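Local structure of F-actin-capping protein subunit alpha (Plasmodium berghei, 7A0H) at residues K125-V128 and D129-K133. The protein probably binds the barbed, fast-growing ends of actin filaments and blocks subunit exchange there, working as a homodimer. Residues are numbered along the deposited sequence; the frame is centred on the assembly and turned at random.
Sequences KEYV and DIYYK
Ile130 N donates to Glu126 O over 2.7 Å and Tyr131 N to Tyr127 O over 2.9 Å, two i-to-i+4 bonds that, with the one from Asp129 N to Lys125 O, carry helical pairing to the end of helix 112-131. The last, from Tyr132 N to Val128 O at 3.0 Å, is received off-axis, the C=O...N angle being 139°. A water lies within hydrogen-bonding distance of that Val128 O (3.0 Å) and of Tyr132 O (2.6 Å); Tyr132 is the first residue to leave helical backbone angles. In the capping-protein fold this helix end lies against strand 170-183, Val128, Tyr127 and Tyr132 packing on Ile177, while helix 243-266 adjoins the Tyr127 ring. In the aromatic cluster of Tyr127, Tyr131 and Tyr132, the Tyr127 ring, its CG anti to N (chi1 164°), leans toward the following turn and its CD1 meets Tyr131 CD2 at 3.3 Å, the planes oblique at 47°. Tyr132 instead turns its edge to the Tyr127 face, offset, with centroids 5.9 Å apart. The hydroxyls of Tyr127 and Tyr132 converge on Glu258 OE1, whereas that of Tyr131 bonds Arg255. Val128 CB sits over one face of the Tyr132 ring, its CG1 reaching Tyr132 CG. On the outer side, the side chains of Glu126 and Ile130 run alongside each other, Glu126 CG 3.5 Å from Ile130 CD1. Leu286 of the second subunit packs on both Tyr127 and Tyr131.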
ATOM      1  N   LYS A 125      -1.562   8.705  32.273  1.00 38.82           N
ATOM      2  CA  LYS A 125      -0.732   7.562  32.616  1.00 43.40           C
ATOM      3  C   LYS A 125      -1.500   6.495  33.383  1.00 51.29           C
ATOM      4  O   LYS A 125      -1.307   5.289  33.142  1.00 54.08           O
ATOM      5  CB  LYS A 125       0.509   8.034  33.393  1.00 44.33           C
ATOM      6  CG  LYS A 125       1.498   8.784  32.314  1.00 42.07           C
ATOM      7  CD  LYS A 125       2.839   9.160  32.801  1.00 69.14           C
ATOM      8  CE  LYS A 125       3.543  10.023  31.746  1.00 70.08           C
ATOM      9  NZ  LYS A 125       3.916   9.279  30.494  1.00 55.39           N
ATOM     10  N   GLU A 126      -2.376   6.893  34.315  1.00 49.01           N
ATOM     11  CA  GLU A 126      -3.093   5.875  35.084  1.00 40.41           C
ATOM     12  C   GLU A 126      -3.969   5.067  34.152  1.00 35.25           C
ATOM     13  O   GLU A 126      -4.063   3.823  34.242  1.00 37.24           O
ATOM     14  CB  GLU A 126      -3.905   6.543  36.213  1.00 48.22           C
ATOM     15  CG  GLU A 126      -4.878   5.637  36.978  1.00 66.90           C
ATOM     16  CD  GLU A 126      -5.733   6.381  38.064  1.00 75.49           C
ATOM     17  OE1 GLU A 126      -6.504   7.337  37.725  1.00 55.36           O
ATOM     18  OE2 GLU A 126      -5.608   5.989  39.253  1.00 79.27           O
ATOM     19  N   TYR A 127      -4.573   5.764  33.198  1.00 34.29           N
ATOM     20  CA  TYR A 127      -5.495   5.146  32.289  1.00 42.40           C
ATOM     21  C   TYR A 127      -4.790   4.046  31.504  1.00 47.82           C
ATOM     22  O   TYR A 127      -5.295   2.912  31.382  1.00 50.00           O
ATOM     23  CB  TYR A 127      -6.035   6.247  31.392  1.00 33.82           C
ATOM     24  CG  TYR A 127      -6.704   5.696  30.143  1.00 45.15           C
ATOM     25  CD1 TYR A 127      -7.867   5.032  30.246  1.00 40.41           C
ATOM     26  CD2 TYR A 127      -6.123   5.840  28.818  1.00 47.34           C
ATOM     27  CE1 TYR A 127      -8.544   4.533  29.142  1.00 39.46           C
ATOM     28  CE2 TYR A 127      -6.770   5.389  27.719  1.00 35.64           C
ATOM     29  CZ  TYR A 127      -7.993   4.663  27.886  1.00 41.48           C
ATOM     30  OH  TYR A 127      -8.609   4.091  26.805  1.00 40.44           O
ATOM     31  N   VAL A 128      -3.613   4.361  30.958  1.00 43.09           N
ATOM     32  CA  VAL A 128      -2.842   3.367  30.208  1.00 39.96           C
ATOM     33  C   VAL A 128      -2.474   2.216  31.121  1.00 37.14           C
ATOM     34  O   VAL A 128      -2.552   1.041  30.758  1.00 51.41           O
ATOM     35  CB  VAL A 128      -1.571   4.052  29.622  1.00 46.78           C
ATOM     36  CG1 VAL A 128      -0.596   3.020  29.110  1.00 44.11           C
ATOM     37  CG2 VAL A 128      -1.995   5.047  28.579  1.00 40.80           C
ATOM     38  N   ASP A 129      -2.047   2.540  32.310  1.00 44.28           N
ATOM     39  CA  ASP A 129      -1.673   1.515  33.266  1.00 52.04           C
ATOM     40  C   ASP A 129      -2.831   0.581  33.553  1.00 51.72           C
ATOM     41  O   ASP A 129      -2.662  -0.650  33.691  1.00 59.30           O
ATOM     42  CB  ASP A 129      -1.249   2.241  34.562  1.00 52.64           C
ATOM     43  CG  ASP A 129      -0.833   1.306  35.645  1.00 55.50           C
ATOM     44  OD1 ASP A 129      -0.076   0.358  35.355  1.00 72.39           O
ATOM     45  OD2 ASP A 129      -1.215   1.551  36.810  1.00 89.83           O
ATOM     46  N   ILE A 130      -4.025   1.142  33.697  1.00 43.98           N
ATOM     47  CA  ILE A 130      -5.124   0.266  34.084  1.00 53.70           C
ATOM     48  C   ILE A 130      -5.632  -0.564  32.904  1.00 45.27           C
ATOM     49  O   ILE A 130      -6.012  -1.712  33.078  1.00 47.46           O
ATOM     50  CB  ILE A 130      -6.254   1.100  34.700  1.00 46.35           C
ATOM     51  CG1 ILE A 130      -5.781   1.679  36.037  1.00 52.62           C
ATOM     52  CG2 ILE A 130      -7.490   0.250  34.962  1.00 50.09           C
ATOM     53  CD1 ILE A 130      -6.761   2.727  36.658  1.00 43.52           C
ATOM     54  N   TYR A 131      -5.705   0.016  31.710  1.00 55.05           N
ATOM     55  CA  TYR A 131      -6.471  -0.562  30.613  1.00 54.82           C
ATOM     56  C   TYR A 131      -5.686  -1.153  29.420  1.00 60.58           C
ATOM     57  O   TYR A 131      -6.269  -1.964  28.685  1.00 61.44           O
ATOM     58  CB  TYR A 131      -7.404   0.510  30.040  1.00 49.85           C
ATOM     59  CG  TYR A 131      -8.411   0.865  31.020  1.00 55.45           C
ATOM     60  CD1 TYR A 131      -9.413  -0.019  31.330  1.00 56.80           C
ATOM     61  CD2 TYR A 131      -8.409   2.076  31.633  1.00 52.44           C
ATOM     62  CE1 TYR A 131     -10.353   0.288  32.261  1.00 55.61           C
ATOM     63  CE2 TYR A 131      -9.314   2.383  32.506  1.00 51.01           C
ATOM     64  CZ  TYR A 131     -10.303   1.493  32.841  1.00 49.19           C
ATOM     65  OH  TYR A 131     -11.257   1.832  33.771  1.00 43.36           O
ATOM     66  N   TYR A 132      -4.424  -0.743  29.183  1.00 52.87           N
ATOM     67  CA  TYR A 132      -3.578  -1.303  28.110  1.00 57.57           C
ATOM     68  C   TYR A 132      -2.929  -2.617  28.556  1.00 50.26           C
ATOM     69  O   TYR A 132      -2.429  -2.750  29.674  1.00 50.42           O
ATOM     70  CB  TYR A 132      -2.460  -0.280  27.692  1.00 52.42           C
ATOM     71  CG  TYR A 132      -2.976   0.855  26.814  1.00 53.55           C
ATOM     72  CD1 TYR A 132      -2.230   1.388  25.752  1.00 56.77           C
ATOM     73  CD2 TYR A 132      -4.242   1.364  27.025  1.00 50.84           C
ATOM     74  CE1 TYR A 132      -2.764   2.367  24.913  1.00 53.20           C
ATOM     75  CE2 TYR A 132      -4.767   2.353  26.237  1.00 52.00           C
ATOM     76  CZ  TYR A 132      -4.035   2.872  25.168  1.00 53.06           C
ATOM     77  OH  TYR A 132      -4.650   3.850  24.341  1.00 48.35           O
ATOM     78  N   LYS A 133      -2.998  -3.595  27.704  1.00 51.61           N
ATOM     79  CA  LYS A 133      -2.164  -4.777  27.790  1.00 59.91           C
ATOM     80  C   LYS A 133      -0.784  -4.495  28.372  1.00 59.02           C
ATOM     81  O   LYS A 133      -0.075  -3.562  27.945  1.00 61.35           O
ATOM     82  CB  LYS A 133      -1.955  -5.376  26.372  1.00 66.75           C
ATOM     83  CG  LYS A 133      -3.205  -5.929  25.673  1.00 63.54           C
ATOM     84  CD  LYS A 133      -2.937  -6.399  24.207  1.00 63.59           C
ATOM     85  CE  LYS A 133      -4.250  -6.639  23.508  1.00 59.74           C
ATOM     86  NZ  LYS A 133      -4.142  -6.849  22.017  1.00 86.44           N
TER
HETATM   87  O   HOH W   1      -0.703  -1.257  30.979  1.00 52.94           O